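Local coordinates for protein alpha-galactosidase (Lactobacillus brevis, PDB 3MI6) that probably hydrolyses terminal, non-reducing alpha-D-galactose residues from alpha-galactosides such as galactose oligosaccharides, galactomannans and galactolipids, as a member of glycoside hydrolase family 36, at residues L411-E416 / S465-S470; L449-P454 / D458-L463; I476-N481 / L506-L511. All coordinates share one frame; numbering follows the deposited sequence.

Overall arrangement
The three contacts illustrate how a parallel beta/alpha barrel is dressed by the helices that follow its strands. Contact 1 sets helix 454-471 against strand 408-413, contact 2 joins the start of that helix to the loop before it, and contact 3 sets helix 500-518 against strand 475-478. Their centres lie about 13 Å (1 and 2), 11 Å (1 and 3) and 10 Å (2 and 3) apart. Glu-416 ties them together: its O lies 2.8 Å from Leu-449 N, and its OE2 2.8 Å from Trp-478 NE1, both probable hydrogen bonds. The predicted nucleophile, Asp-479, follows directly on strand 475-478, and its side chain comes within about 7 Å of that of Phe-413.

Contact 1: L411-E416 / S465-S470; sequences LWFEPE and SQMIES
Leu-411 and Phe-413 leave strand 408-413 on the same side, two residues apart, and both reach Met-467, modelled as selenomethionine, on helix 454-471. The contact across the two segments is wholly apolar. Phe-413 presents the far end of its ring: CZ lies 3.8 Å from Met-467 CG, which sits at the ring edge, near the ring plane, and not over a face. The same CZ is 4.0 Å from Met-467 CB, so the root of the methionine chain does the touching. Leu-411 contributes one methyl branch, CD2, at 4.0 Å from Met-467 CG, the two side chains crossing at about a right angle. One methylene carbon therefore faces two strand residues at once. Met-467 sends CG out opposite its backbone N (chi1 -165°), towards the strand, and then bends at both following torsions.

Hydrogen bonding belongs to the two frameworks separately, for none joins the two segments. In the helix, Glu-469 N bonds to Ser-465 O at 2.9 Å and Ser-470 N to Gln-466 O at 3.0 Å. On the strand, backbone bonds join Leu-411 and Phe-413 to strand 475-478 and, from Phe-413, on to Asp-479. An aromatic interaction adds to the grip on Phe-413, whose ring meets Trp-370 edge-to-face.

In the fold, strand 408-413, helix 454-471 and strand 475-478 form a beta-alpha-beta crossover of the barrel. Helix 454-471 covers both neighbouring parallel strands: Met-467 and Met-464 pack on Phe-413, while Ile-468 packs on Ile-476 of the next strand.

Contact 2: L449-P454 / D458-L463; sequences LDMARP and DYLFKL
Leu-460, on the second turn of helix 454-471, touches two side chains of the preceding loop with one methyl group. Its CG stands beside the backbone N and anti to the carbonyl carbon (chi1 -67°), and the chain is extended at the next torsion, which puts CD1 at the loop. There CD1 meets Leu-449 CD1 at 4.2 Å, the two leucines reaching towards each other tip to tip. The same CD1 lies 3.8 Å from the selenium of Met-451, a selenomethionine, whose chain crosses that of Leu-460 at about a right angle. The conformation of Met-451 makes this possible: although the side chain does not start out towards the helix, CG lies next to the backbone N (chi1 -63°) and further bends at the following two torsions bring SE round to the leucine.

Nearer the solvent, Asp-458 N donates to Pro-454 O over 3.3 Å at an N-H...O angle of 158°, a bond of the first helical turn. The carboxylate takes no part in it: Asp-458 OD2 and Pro-454 O are both acceptors, and Asp-458 OD1 forms a salt bridge with Arg-514 on helix 500-518. Within the loop, Arg-453 NE reaches Asp-450 OD2 at 3.3 Å in a weak bond that is part of a salt bridge; Ser-489 OG also bonds to OD2.

A type I beta turn from Asp-450 to Arg-453 thus leads to the N-cap of a barrel helix, held by Arg-453, with a proline, Pro-454, at the first helical position, and with Leu-449 and Met-451 of the loop meeting the buried Leu-460.

Contact 3: I476-N481 / L506-L511; sequences IKWDMN and LGVYQL
Trp-478 meets Leu-511 and Val-508 of helix 500-518 with CZ2 and CH2 of its six-membered ring. From CB the side chain heads towards the helix, with CG lying opposite the backbone N (chi1 172°). On the pyrrole side, NE1 bonds to Glu-416 OE2, which satisfies the buried N-H and would restrict the rotation of the ring. Beyond CE2, CZ2 lies 4.0 Å from Leu-511 CD1 and 4.2 Å from Val-508 CG1. At the tip, CH2 is held closest, 3.5 Å from Leu-511 CD1 and 3.7 Å from Leu-511 CB. Both aliphatic side chains approach the indole obliquely, and no hydrogen bond crosses between the segments. The stacked ring of Tyr-512 is a further partner of the indole. Replacing Trp-478 by an alanine would probably leave Glu-416 without its indole donor and open a gap in front of Leu-511 and Val-508.

Lys-477 and Trp-478, at the end of the strand, and Asp-479 to Asn-481 after it are predicted to bind substrate, Asp-479 as the nucleophile. Lys-477 forms a salt bridge with Asp-367, another predicted binding residue, whereas Trp-478 turns to the helix. Strand 475-478 lies in the barrel between strands 408-413 and 523-526; helix 500-518 covers it from outside and, through Leu-511, also packs on Leu-460 and Met-464 of the adjacent helix 454-471.

Contact 1: L411-E416 / S465-S470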
loop_
_atom_site.group_PDB
_atom_site.type_symbol
_atom_site.label_atom_id
_atom_site.label_comp_id
_atom_site.label_asym_id
_atom_site.label_seq_id
_atom_site.Cartn_x
_atom_site.Cartn_y
_atom_site.Cartn_z
ATOM N N LEU D 411 21.381 -11.501 44.089
ATOM C CA LEU D 411 20.031 -11.529 44.644
ATOM C C LEU D 411 19.165 -10.351 44.206
ATOM O O LEU D 411 19.653 -9.364 43.672
ATOM C CB LEU D 411 20.033 -11.701 46.179
ATOM C CG LEU D 411 20.289 -10.518 47.121
ATOM C CD1 LEU D 411 19.055 -9.670 47.216
ATOM C CD2 LEU D 411 20.671 -10.991 48.509
ATOM N N TRP D 412 17.872 -10.485 44.474
ATOM C CA TRP D 412 16.807 -9.659 43.924
ATOM C C TRP D 412 16.285 -8.665 44.969
ATOM O O TRP D 412 15.901 -9.041 46.073
ATOM C CB TRP D 412 15.691 -10.618 43.487
ATOM C CG TRP D 412 14.436 -10.037 42.933
ATOM C CD1 TRP D 412 14.061 -10.027 41.629
ATOM C CD2 TRP D 412 13.349 -9.446 43.667
ATOM N NE1 TRP D 412 12.822 -9.451 41.492
ATOM C CE2 TRP D 412 12.361 -9.084 42.729
ATOM C CE3 TRP D 412 13.118 -9.179 45.024
ATOM C CZ2 TRP D 412 11.164 -8.456 43.100
ATOM C CZ3 TRP D 412 11.930 -8.565 45.389
ATOM C CH2 TRP D 412 10.969 -8.209 44.435
ATOM N N PHE D 413 16.297 -7.389 44.625
ATOM C CA PHE D 413 15.606 -6.382 45.409
ATOM C C PHE D 413 14.524 -5.731 44.549
ATOM O O PHE D 413 14.596 -5.763 43.314
ATOM C CB PHE D 413 16.571 -5.286 45.852
ATOM C CG PHE D 413 17.617 -5.742 46.820
ATOM C CD1 PHE D 413 17.397 -5.658 48.185
ATOM C CD2 PHE D 413 18.833 -6.230 46.367
ATOM C CE1 PHE D 413 18.369 -6.073 49.080
ATOM C CE2 PHE D 413 19.805 -6.641 47.250
ATOM C CZ PHE D 413 19.575 -6.567 48.610
ATOM N N GLU D 414 13.535 -5.131 45.211
ATOM C CA GLU D 414 12.581 -4.217 44.575
ATOM C C GLU D 414 12.431 -3.012 45.498
ATOM O O GLU D 414 11.396 -2.841 46.133
ATOM C CB GLU D 414 11.220 -4.895 44.338
ATOM C CG GLU D 414 10.285 -4.150 43.379
ATOM C CD GLU D 414 8.953 -4.863 43.160
ATOM O OE1 GLU D 414 8.844 -6.061 43.482
ATOM O OE2 GLU D 414 8.005 -4.226 42.657
ATOM N N PRO D 415 13.481 -2.171 45.562
ATOM C CA PRO D 415 13.688 -1.061 46.509
ATOM C C PRO D 415 12.544 -0.060 46.581
ATOM O O PRO D 415 12.057 0.253 47.677
ATOM C CB PRO D 415 14.906 -0.340 45.934
ATOM C CG PRO D 415 15.624 -1.370 45.167
ATOM C CD PRO D 415 14.566 -2.240 44.567
ATOM N N GLU D 416 12.146 0.453 45.420
ATOM C CA GLU D 416 11.169 1.532 45.334
ATOM C C GLU D 416 9.769 1.174 45.889
ATOM O O GLU D 416 8.880 2.030 45.917
ATOM C CB GLU D 416 11.074 2.012 43.876
ATOM C CG GLU D 416 12.434 2.305 43.199
ATOM C CD GLU D 416 12.423 2.048 41.684
ATOM O OE1 GLU D 416 11.737 2.791 40.948
ATOM O OE2 GLU D 416 13.104 1.101 41.223
ATOM N N SER D 465 23.568 -1.844 51.018
ATOM C CA SER D 465 25.008 -1.978 51.215
ATOM C C SER D 465 25.300 -2.942 52.356
ATOM O O SER D 465 26.271 -3.688 52.313
ATOM C CB SER D 465 25.660 -0.619 51.453
ATOM O OG SER D 465 24.923 0.123 52.395
ATOM N N GLN D 466 24.442 -2.948 53.365
ATOM C CA GLN D 466 24.616 -3.889 54.459
ATOM C C GLN D 466 24.508 -5.311 53.945
ATOM O O GLN D 466 25.137 -6.221 54.482
ATOM C CB GLN D 466 23.592 -3.645 55.567
ATOM C CG GLN D 466 23.843 -2.374 56.349
ATOM C CD GLN D 466 22.929 -2.228 57.546
ATOM O OE1 GLN D 466 21.932 -2.949 57.681
ATOM N NE2 GLN D 466 23.260 -1.287 58.426
HETATM N N MSE D 467 23.715 -5.490 52.890
HETATM C CA MSE D 467 23.480 -6.807 52.311
HETATM C C MSE D 467 24.581 -7.217 51.326
HETATM O O MSE D 467 24.919 -8.401 51.202
HETATM C CB MSE D 467 22.115 -6.845 51.636
HETATM C CG MSE D 467 21.626 -8.254 51.328
HETATM SE SE MSE D 467 21.311 -9.362 52.918
HETATM C CE MSE D 467 20.298 -8.061 53.969
ATOM N N ILE D 468 25.133 -6.224 50.632
ATOM C CA ILE D 468 26.245 -6.432 49.715
ATOM C C ILE D 468 27.507 -6.782 50.481
ATOM O O ILE D 468 28.273 -7.643 50.047
ATOM C CB ILE D 468 26.521 -5.179 48.880
ATOM C CG1 ILE D 468 25.370 -4.914 47.912
ATOM C CG2 ILE D 468 27.810 -5.322 48.116
ATOM C CD1 ILE D 468 25.440 -3.545 47.260
ATOM N N GLU D 469 27.720 -6.116 51.619
ATOM C CA GLU D 469 28.878 -6.392 52.479
ATOM C C GLU D 469 28.719 -7.714 53.225
ATOM O O GLU D 469 29.647 -8.513 53.315
ATOM C CB GLU D 469 29.110 -5.256 53.482
ATOM C CG GLU D 469 29.707 -3.973 52.886
ATOM C CD GLU D 469 30.351 -3.075 53.939
ATOM O OE1 GLU D 469 30.344 -3.452 55.136
ATOM O OE2 GLU D 469 30.869 -1.997 53.569
ATOM N N SER D 470 27.524 -7.930 53.751
ATOM C CA SER D 470 27.235 -9.105 54.546
ATOM C C SER D 470 27.330 -10.378 53.708
ATOM O O SER D 470 27.930 -11.370 54.129
ATOM C CB SER D 470 25.849 -8.957 55.185
ATOM O OG SER D 470 25.403 -10.155 55.790
#

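Contact 2: L449-P454 / D458-L463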
loop_
_atom_site.group_PDB
_atom_site.type_symbol
_atom_site.label_atom_id
_atom_site.label_comp_id
_atom_site.label_asym_id
_atom_site.label_seq_id
_atom_site.Cartn_x
_atom_site.Cartn_y
_atom_site.Cartn_z
ATOM N N LEU D 449 7.196 3.831 47.285
ATOM C CA LEU D 449 7.845 4.747 48.228
ATOM C C LEU D 449 8.114 6.096 47.604
ATOM O O LEU D 449 8.495 6.185 46.448
ATOM C CB LEU D 449 9.196 4.190 48.664
ATOM C CG LEU D 449 9.150 2.869 49.405
ATOM C CD1 LEU D 449 10.555 2.312 49.580
ATOM C CD2 LEU D 449 8.445 3.101 50.730
ATOM N N ASP D 450 7.964 7.153 48.381
ATOM C CA ASP D 450 8.338 8.469 47.884
ATOM C C ASP D 450 9.861 8.656 47.742
ATOM O O ASP D 450 10.525 9.194 48.620
ATOM C CB ASP D 450 7.741 9.548 48.773
ATOM C CG ASP D 450 7.954 10.915 48.227
ATOM O OD1 ASP D 450 8.738 11.043 47.272
ATOM O OD2 ASP D 450 7.343 11.866 48.747
HETATM N N MSE D 451 10.399 8.212 46.619
HETATM C CA MSE D 451 11.820 8.364 46.314
HETATM C C MSE D 451 12.264 9.814 46.241
HETATM O O MSE D 451 13.447 10.096 46.094
HETATM C CB MSE D 451 12.142 7.704 44.969
HETATM C CG MSE D 451 11.907 6.204 44.923
HETATM SE SE MSE D 451 13.078 5.232 46.154
HETATM C CE MSE D 451 14.801 5.797 45.444
ATOM N N ALA D 452 11.313 10.734 46.302
ATOM C CA ALA D 452 11.630 12.147 46.208
ATOM C C ALA D 452 12.238 12.631 47.516
ATOM O O ALA D 452 12.844 13.699 47.566
ATOM C CB ALA D 452 10.389 12.949 45.870
ATOM N N ARG D 453 12.076 11.837 48.573
ATOM C CA ARG D 453 12.605 12.179 49.889
ATOM C C ARG D 453 13.995 11.597 50.094
ATOM O O ARG D 453 14.189 10.385 50.005
ATOM C CB ARG D 453 11.690 11.643 50.982
ATOM C CG ARG D 453 10.267 12.110 50.901
ATOM C CD ARG D 453 9.362 11.107 51.577
ATOM N NE ARG D 453 8.114 11.727 51.999
ATOM C CZ ARG D 453 7.810 12.005 53.263
ATOM N NH1 ARG D 453 8.660 11.704 54.239
ATOM N NH2 ARG D 453 6.647 12.577 53.550
ATOM N N PRO D 454 14.970 12.463 50.375
ATOM C CA PRO D 454 16.332 11.999 50.645
ATOM C C PRO D 454 16.435 11.101 51.879
ATOM O O PRO D 454 17.401 10.358 52.000
ATOM C CB PRO D 454 17.109 13.304 50.836
ATOM C CG PRO D 454 16.348 14.298 50.030
ATOM C CD PRO D 454 14.906 13.918 50.174
ATOM N N ASP D 458 18.480 7.275 51.715
ATOM C CA ASP D 458 19.457 6.950 52.765
ATOM C C ASP D 458 19.153 5.629 53.444
ATOM O O ASP D 458 20.050 4.832 53.711
ATOM C CB ASP D 458 19.509 8.044 53.826
ATOM C CG ASP D 458 20.189 9.318 53.338
ATOM O OD1 ASP D 458 20.937 9.279 52.324
ATOM O OD2 ASP D 458 19.969 10.367 53.994
ATOM N N TYR D 459 17.876 5.411 53.727
ATOM C CA TYR D 459 17.418 4.184 54.356
ATOM C C TYR D 459 17.643 2.993 53.441
ATOM O O TYR D 459 18.011 1.905 53.895
ATOM C CB TYR D 459 15.938 4.300 54.732
ATOM C CG TYR D 459 15.316 3.024 55.251
ATOM C CD1 TYR D 459 15.481 2.630 56.578
ATOM C CD2 TYR D 459 14.556 2.219 54.423
ATOM C CE1 TYR D 459 14.905 1.448 57.061
ATOM C CE2 TYR D 459 13.982 1.049 54.889
ATOM C CZ TYR D 459 14.157 0.668 56.209
ATOM O OH TYR D 459 13.583 -0.498 56.657
ATOM N N LEU D 460 17.424 3.203 52.145
ATOM C CA LEU D 460 17.566 2.121 51.188
ATOM C C LEU D 460 19.036 1.841 50.922
ATOM O O LEU D 460 19.456 0.681 50.902
ATOM C CB LEU D 460 16.820 2.435 49.895
ATOM C CG LEU D 460 15.303 2.477 50.068
ATOM C CD1 LEU D 460 14.630 2.921 48.784
ATOM C CD2 LEU D 460 14.780 1.138 50.515
ATOM N N PHE D 461 19.821 2.900 50.735
ATOM C CA PHE D 461 21.250 2.724 50.544
ATOM C C PHE D 461 21.866 1.950 51.700
ATOM O O PHE D 461 22.652 1.037 51.492
ATOM C CB PHE D 461 21.976 4.050 50.385
ATOM C CG PHE D 461 23.469 3.910 50.433
ATOM C CD1 PHE D 461 24.192 3.655 49.279
ATOM C CD2 PHE D 461 24.145 3.996 51.633
ATOM C CE1 PHE D 461 25.561 3.513 49.320
ATOM C CE2 PHE D 461 25.508 3.854 51.684
ATOM C CZ PHE D 461 26.220 3.610 50.530
ATOM N N LYS D 462 21.517 2.323 52.926
ATOM C CA LYS D 462 22.064 1.642 54.088
ATOM C C LYS D 462 21.682 0.162 54.115
ATOM O O LYS D 462 22.532 -0.688 54.356
ATOM C CB LYS D 462 21.645 2.332 55.389
ATOM C CG LYS D 462 21.989 1.510 56.631
ATOM C CD LYS D 462 21.622 2.207 57.928
ATOM C CE LYS D 462 21.630 1.216 59.091
ATOM N NZ LYS D 462 20.962 1.769 60.303
ATOM N N LEU D 463 20.409 -0.137 53.861
ATOM C CA LEU D 463 19.913 -1.513 53.862
ATOM C C LEU D 463 20.530 -2.416 52.788
ATOM O O LEU D 463 20.780 -3.607 53.016
ATOM C CB LEU D 463 18.392 -1.531 53.740
ATOM C CG LEU D 463 17.767 -1.994 55.054
ATOM C CD1 LEU D 463 16.249 -2.039 54.995
ATOM C CD2 LEU D 463 18.335 -3.356 55.399
#

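Contact 3: I476-N481 / L506-L511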
loop_
_atom_site.group_PDB
_atom_site.type_symbol
_atom_site.label_atom_id
_atom_site.label_comp_id
_atom_site.label_asym_id
_atom_site.label_seq_id
_atom_site.Cartn_x
_atom_site.Cartn_y
_atom_site.Cartn_z
ATOM N N ILE D 476 23.136 -7.834 41.552
ATOM C CA ILE D 476 21.825 -7.535 42.103
ATOM C C ILE D 476 20.809 -7.365 40.964
ATOM O O ILE D 476 21.037 -6.641 39.996
ATOM C CB ILE D 476 21.879 -6.282 43.030
ATOM C CG1 ILE D 476 22.298 -6.684 44.448
ATOM C CG2 ILE D 476 20.551 -5.579 43.083
ATOM C CD1 ILE D 476 22.604 -5.522 45.348
ATOM N N LYS D 477 19.704 -8.085 41.057
ATOM C CA LYS D 477 18.587 -7.850 40.170
ATOM C C LYS D 477 17.696 -6.837 40.880
ATOM O O LYS D 477 17.142 -7.110 41.942
ATOM C CB LYS D 477 17.841 -9.157 39.887
ATOM C CG LYS D 477 16.838 -9.106 38.732
ATOM C CD LYS D 477 16.189 -10.489 38.563
ATOM C CE LYS D 477 15.025 -10.494 37.576
ATOM N NZ LYS D 477 14.337 -11.834 37.475
ATOM N N TRP D 478 17.591 -5.655 40.292
ATOM C CA TRP D 478 16.821 -4.557 40.861
ATOM C C TRP D 478 15.532 -4.373 40.058
ATOM O O TRP D 478 15.517 -3.761 38.983
ATOM C CB TRP D 478 17.682 -3.292 40.854
ATOM C CG TRP D 478 17.007 -2.007 41.230
ATOM C CD1 TRP D 478 15.686 -1.705 41.121
ATOM C CD2 TRP D 478 17.645 -0.830 41.737
ATOM N NE1 TRP D 478 15.453 -0.413 41.537
ATOM C CE2 TRP D 478 16.640 0.148 41.917
ATOM C CE3 TRP D 478 18.970 -0.505 42.055
ATOM C CZ2 TRP D 478 16.915 1.423 42.402
ATOM C CZ3 TRP D 478 19.243 0.767 42.534
ATOM C CH2 TRP D 478 18.221 1.715 42.705
ATOM N N ASP D 479 14.450 -4.914 40.601
ATOM C CA ASP D 479 13.180 -4.999 39.900
ATOM C C ASP D 479 12.274 -3.817 40.267
ATOM O O ASP D 479 12.634 -2.986 41.095
ATOM C CB ASP D 479 12.523 -6.326 40.260
ATOM C CG ASP D 479 11.526 -6.782 39.231
ATOM O OD1 ASP D 479 11.118 -5.954 38.382
ATOM O OD2 ASP D 479 11.153 -7.980 39.275
HETATM N N MSE D 480 11.097 -3.748 39.650
HETATM C CA MSE D 480 10.165 -2.636 39.836
HETATM C C MSE D 480 8.841 -2.994 39.149
HETATM O O MSE D 480 8.721 -2.869 37.925
HETATM C CB MSE D 480 10.761 -1.348 39.258
HETATM C CG MSE D 480 10.134 -0.070 39.787
HETATM SE SE MSE D 480 8.471 0.454 38.891
HETATM C CE MSE D 480 9.162 1.135 37.185
ATOM N N ASN D 481 7.854 -3.419 39.942
ATOM C CA ASN D 481 6.714 -4.184 39.437
ATOM C C ASN D 481 5.313 -3.551 39.439
ATOM O O ASN D 481 4.326 -4.249 39.233
ATOM C CB ASN D 481 6.638 -5.529 40.160
ATOM C CG ASN D 481 7.709 -6.497 39.705
ATOM O OD1 ASN D 481 8.451 -7.063 40.519
ATOM N ND2 ASN D 481 7.808 -6.683 38.394
ATOM N N LEU D 506 15.121 11.243 39.785
ATOM C CA LEU D 506 16.405 11.660 40.335
ATOM C C LEU D 506 16.758 10.828 41.572
ATOM O O LEU D 506 17.906 10.447 41.767
ATOM C CB LEU D 506 16.396 13.151 40.667
ATOM C CG LEU D 506 16.200 14.073 39.463
ATOM C CD1 LEU D 506 16.160 15.528 39.884
ATOM C CD2 LEU D 506 17.264 13.844 38.399
ATOM N N GLY D 507 15.759 10.535 42.396
ATOM C CA GLY D 507 15.946 9.675 43.549
ATOM C C GLY D 507 16.493 8.292 43.212
ATOM O O GLY D 507 17.444 7.804 43.864
ATOM N N VAL D 508 15.889 7.650 42.206
ATOM C CA VAL D 508 16.355 6.355 41.757
ATOM C C VAL D 508 17.806 6.527 41.332
ATOM O O VAL D 508 18.667 5.769 41.769
ATOM C CB VAL D 508 15.437 5.741 40.640
ATOM C CG1 VAL D 508 16.138 4.608 39.850
ATOM C CG2 VAL D 508 14.157 5.222 41.245
ATOM N N TYR D 509 18.108 7.542 40.533
ATOM C CA TYR D 509 19.500 7.728 40.138
ATOM C C TYR D 509 20.398 7.910 41.360
ATOM O O TYR D 509 21.462 7.296 41.461
ATOM C CB TYR D 509 19.672 8.891 39.169
ATOM C CG TYR D 509 18.989 8.662 37.853
ATOM C CD1 TYR D 509 18.858 7.384 37.339
ATOM C CD2 TYR D 509 18.479 9.714 37.125
ATOM C CE1 TYR D 509 18.242 7.153 36.136
ATOM C CE2 TYR D 509 17.843 9.493 35.912
ATOM C CZ TYR D 509 17.730 8.202 35.422
ATOM O OH TYR D 509 17.105 7.968 34.211
ATOM N N GLN D 510 19.963 8.747 42.293
ATOM C CA GLN D 510 20.669 8.894 43.562
ATOM C C GLN D 510 21.059 7.524 44.117
ATOM O O GLN D 510 22.208 7.292 44.484
ATOM C CB GLN D 510 19.800 9.650 44.582
ATOM C CG GLN D 510 20.000 11.169 44.614
ATOM C CD GLN D 510 21.465 11.543 44.771
ATOM O OE1 GLN D 510 22.042 11.440 45.876
ATOM N NE2 GLN D 510 22.088 11.963 43.659
ATOM N N LEU D 511 20.097 6.611 44.169
ATOM C CA LEU D 511 20.346 5.317 44.788
ATOM C C LEU D 511 21.327 4.480 43.975
ATOM O O LEU D 511 22.191 3.803 44.535
ATOM C CB LEU D 511 19.044 4.546 44.971
ATOM C CG LEU D 511 18.914 3.731 46.257
ATOM C CD1 LEU D 511 17.880 2.657 46.054
ATOM C CD2 LEU D 511 20.229 3.118 46.685
#